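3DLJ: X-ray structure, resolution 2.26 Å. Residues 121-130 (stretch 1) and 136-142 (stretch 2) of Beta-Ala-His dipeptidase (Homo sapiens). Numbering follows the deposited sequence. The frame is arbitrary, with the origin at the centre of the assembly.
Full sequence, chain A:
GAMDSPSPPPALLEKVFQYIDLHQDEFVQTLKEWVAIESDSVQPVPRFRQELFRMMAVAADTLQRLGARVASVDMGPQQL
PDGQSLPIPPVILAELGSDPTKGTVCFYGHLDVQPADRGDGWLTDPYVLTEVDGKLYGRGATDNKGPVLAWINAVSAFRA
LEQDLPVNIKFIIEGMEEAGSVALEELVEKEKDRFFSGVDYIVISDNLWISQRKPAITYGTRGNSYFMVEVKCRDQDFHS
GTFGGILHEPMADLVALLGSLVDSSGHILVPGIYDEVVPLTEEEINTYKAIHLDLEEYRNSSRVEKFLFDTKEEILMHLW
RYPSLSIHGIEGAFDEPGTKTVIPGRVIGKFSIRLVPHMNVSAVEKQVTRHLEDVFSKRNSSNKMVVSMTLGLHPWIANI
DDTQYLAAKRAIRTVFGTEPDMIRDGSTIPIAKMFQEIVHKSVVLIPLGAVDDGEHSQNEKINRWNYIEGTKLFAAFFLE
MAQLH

Stretch 1 (121-130) GWLTDPYVLT
Stretch 2, residues 136-142: LYGRGAT

Stretch 1 is irregular until its last residue, Thr130, which pairs antiparallel with Tyr137 of stretch 2. Stretch 2 leaves its strand after Tyr137 and makes a type II turn from Gly138 to Ala141, with Arg139 at -69/126 and Gly140 at 90/1. Ala141 N donates to Gly138 O at 3.2 Å. Together the two stretches bury 537 Å².

Gly121 makes no contact across. Its phi/psi of 128/22 would jam a CB against the preceding carbonyl. Trp122 (phi/psi -77/135) points toward stretch 2 with chi1 -77° (m) and chi2 80°. Trp122 CH2 lies 3.6 Å from Arg139 N. Trp122 CZ2 sits over one face of the Arg139 guanidinium, 3.6 Å from Arg139 NH2, so an aromatic carbon covers the charged group. Arg139 reaches there with chi1 t, chi2 p, chi3 p and chi4 -122°. Its guanidinium nitrogens are hydrogen-bonded elsewhere in the structure.

Leu123 (-88/-8) does not touch stretch 2. Thr124 (-132/167, chi1 p) places OG1 4.1 Å from Tyr137 CB.

Asp125 (-71/115) starts a type I turn that ends at Val128. Val128 N donates to Asp125 O at 2.9 Å. The Asp125 side chain (chi1 t) points away, and its OD1 accepts from Tyr127 N at 3.1 Å, which braces the turn.

Pro126 (-51/-28) and Gly138 have CA atoms 4.7 Å apart. Pro126 O accepts a hydrogen bond from Arg139 N at 2.7 Å, nearly straight at 165°. The same Pro126 O lies 3.2 Å from Gly138 CA, a CA-H...O contact. An ideal CB on Gly138 (165/152) would be 3.4 Å from Pro126 O and 3.5 Å from Leu129 CD1, so the site is tight.

Tyr127 (-105/10) starts away, but with chi1 m and chi2 109° its ring comes back. Tyr127 CE2 meets Arg139 CG at 4.0 Å. Val128 (-116/103, chi1 t) points away and is exposed.

Leu129 (-57/120) has chi1 t and chi2 p. This carries Leu129 CD1 to 3.7 Å from Leu136 CB and 4.2 Å from Ala141 CB, forming a buried apolar cluster. Leu136 is at -101/105, chi1 m, chi2 t. Leu129 CA also makes a CA-H...O contact with Tyr137 O at 3.2 Å.

Thr130 (-123/123) faces Tyr137 (-93/132), CA to CA 5.1 Å. Thr130 N donates to Tyr137 O at 3.0 Å, and Tyr137 N donates to Thr130 O at 2.8 Å. These two bonds close the antiparallel pair. Both side chains leave from the same face of the sheet. Thr130 (chi1 m) donates from OG1 to Val128 O at 2.9 Å. The Tyr137 ring (chi1 m, chi2 98°) leads away from stretch 1.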

# COMPACT_ATOMS: atom_id res chain seq x y z
N GLY A 121 20.22 0.99 4.34
CA GLY A 121 20.29 0.24 5.61
C GLY A 121 19.87 -1.23 5.50
O GLY A 121 19.49 -1.85 6.49
N TRP A 122 19.94 -1.78 4.29
CA TRP A 122 19.60 -3.18 4.04
C TRP A 122 20.73 -4.10 4.50
O TRP A 122 21.90 -3.81 4.22
CB TRP A 122 19.37 -3.39 2.55
CG TRP A 122 18.05 -2.90 2.02
CD1 TRP A 122 17.72 -1.61 1.71
CD2 TRP A 122 16.90 -3.70 1.73
NE1 TRP A 122 16.42 -1.56 1.24
CE2 TRP A 122 15.90 -2.83 1.25
CE3 TRP A 122 16.62 -5.07 1.84
CZ2 TRP A 122 14.63 -3.29 0.87
CZ3 TRP A 122 15.37 -5.52 1.47
CH2 TRP A 122 14.39 -4.63 0.97
N LEU A 123 20.39 -5.17 5.20
CA LEU A 123 21.35 -6.19 5.62
C LEU A 123 21.54 -7.25 4.55
O LEU A 123 22.40 -8.12 4.66
CB LEU A 123 20.91 -6.88 6.93
CG LEU A 123 20.48 -6.01 8.12
CD1 LEU A 123 20.25 -6.92 9.32
CD2 LEU A 123 21.48 -4.92 8.47
N THR A 124 20.70 -7.19 3.52
CA THR A 124 20.78 -8.09 2.38
C THR A 124 20.70 -7.24 1.12
O THR A 124 20.36 -6.05 1.17
CB THR A 124 19.62 -9.12 2.37
OG1 THR A 124 18.36 -8.43 2.29
CG2 THR A 124 19.65 -10.01 3.61
N ASP A 125 21.03 -7.84 -0.01
CA ASP A 125 20.81 -7.19 -1.30
C ASP A 125 19.29 -7.16 -1.55
O ASP A 125 18.65 -8.22 -1.68
CB ASP A 125 21.57 -7.96 -2.39
CG ASP A 125 21.41 -7.35 -3.76
OD1 ASP A 125 20.43 -6.63 -3.98
OD2 ASP A 125 22.24 -7.62 -4.65
N PRO A 126 18.69 -5.94 -1.61
CA PRO A 126 17.22 -5.79 -1.72
C PRO A 126 16.56 -6.60 -2.84
O PRO A 126 15.40 -6.97 -2.72
CB PRO A 126 17.03 -4.28 -1.99
CG PRO A 126 18.37 -3.74 -2.27
CD PRO A 126 19.36 -4.63 -1.59
N TYR A 127 17.31 -6.86 -3.91
CA TYR A 127 16.80 -7.54 -5.09
C TYR A 127 17.25 -9.00 -5.20
O TYR A 127 17.06 -9.65 -6.24
CB TYR A 127 17.13 -6.74 -6.35
CG TYR A 127 16.37 -5.42 -6.40
CD1 TYR A 127 17.04 -4.19 -6.22
CD2 TYR A 127 14.99 -5.41 -6.58
CE1 TYR A 127 16.33 -2.97 -6.24
CE2 TYR A 127 14.28 -4.20 -6.61
CZ TYR A 127 14.94 -3.00 -6.44
OH TYR A 127 14.20 -1.85 -6.47
N VAL A 128 17.85 -9.51 -4.13
CA VAL A 128 18.18 -10.94 -4.04
C VAL A 128 17.35 -11.51 -2.88
O VAL A 128 17.70 -11.26 -1.72
CB VAL A 128 19.70 -11.20 -3.77
CG1 VAL A 128 19.96 -12.71 -3.60
CG2 VAL A 128 20.58 -10.63 -4.87
N LEU A 129 16.26 -12.23 -3.19
CA LEU A 129 15.42 -12.83 -2.12
C LEU A 129 16.30 -13.73 -1.26
O LEU A 129 16.92 -14.65 -1.77
CB LEU A 129 14.21 -13.60 -2.69
CG LEU A 129 13.07 -14.02 -1.73
CD1 LEU A 129 12.11 -12.84 -1.42
CD2 LEU A 129 12.27 -15.22 -2.28
N THR A 130 16.38 -13.43 0.03
CA THR A 130 17.23 -14.15 0.98
C THR A 130 16.34 -14.68 2.11
O THR A 130 15.62 -13.90 2.75
CB THR A 130 18.35 -13.20 1.53
OG1 THR A 130 19.05 -12.56 0.44
CG2 THR A 130 19.36 -13.94 2.41
N LEU A 136 11.39 -14.26 4.07
CA LEU A 136 11.94 -14.06 2.71
C LEU A 136 12.16 -12.59 2.47
O LEU A 136 11.20 -11.86 2.23
CB LEU A 136 11.00 -14.65 1.64
CG LEU A 136 10.50 -16.09 1.87
CD1 LEU A 136 9.31 -16.49 0.95
CD2 LEU A 136 11.68 -17.05 1.73
N TYR A 137 13.41 -12.15 2.52
CA TYR A 137 13.77 -10.73 2.49
C TYR A 137 14.05 -10.23 1.08
O TYR A 137 14.80 -10.86 0.35
CB TYR A 137 15.01 -10.48 3.35
CG TYR A 137 14.72 -10.47 4.83
CD1 TYR A 137 14.93 -11.59 5.62
CD2 TYR A 137 14.25 -9.31 5.44
CE1 TYR A 137 14.66 -11.56 6.98
CE2 TYR A 137 13.98 -9.28 6.79
CZ TYR A 137 14.19 -10.39 7.55
OH TYR A 137 13.90 -10.31 8.90
N GLY A 138 13.45 -9.10 0.72
CA GLY A 138 13.63 -8.55 -0.60
C GLY A 138 12.60 -7.50 -0.88
O GLY A 138 11.49 -7.53 -0.33
N ARG A 139 12.95 -6.55 -1.74
CA ARG A 139 12.00 -5.51 -2.13
C ARG A 139 10.87 -6.09 -3.00
O ARG A 139 11.11 -6.73 -4.02
CB ARG A 139 12.73 -4.35 -2.84
CG ARG A 139 11.80 -3.38 -3.55
CD ARG A 139 10.84 -2.65 -2.54
NE ARG A 139 11.52 -1.51 -1.91
CZ ARG A 139 11.70 -1.33 -0.60
NH1 ARG A 139 12.34 -0.25 -0.19
NH2 ARG A 139 11.22 -2.20 0.31
N GLY A 140 9.62 -5.84 -2.59
CA GLY A 140 8.45 -6.40 -3.27
C GLY A 140 7.98 -7.75 -2.75
O GLY A 140 7.03 -8.32 -3.29
N ALA A 141 8.66 -8.29 -1.73
CA ALA A 141 8.29 -9.62 -1.18
C ALA A 141 6.86 -9.65 -0.67
O ALA A 141 6.12 -10.58 -0.98
CB ALA A 141 9.27 -10.06 -0.07
N THR A 142 6.49 -8.65 0.12
CA THR A 142 5.11 -8.47 0.59
C THR A 142 4.33 -7.45 -0.30
O THR A 142 3.14 -7.61 -0.53
CB THR A 142 5.05 -8.05 2.09
OG1 THR A 142 3.90 -8.63 2.72
CG2 THR A 142 4.98 -6.54 2.25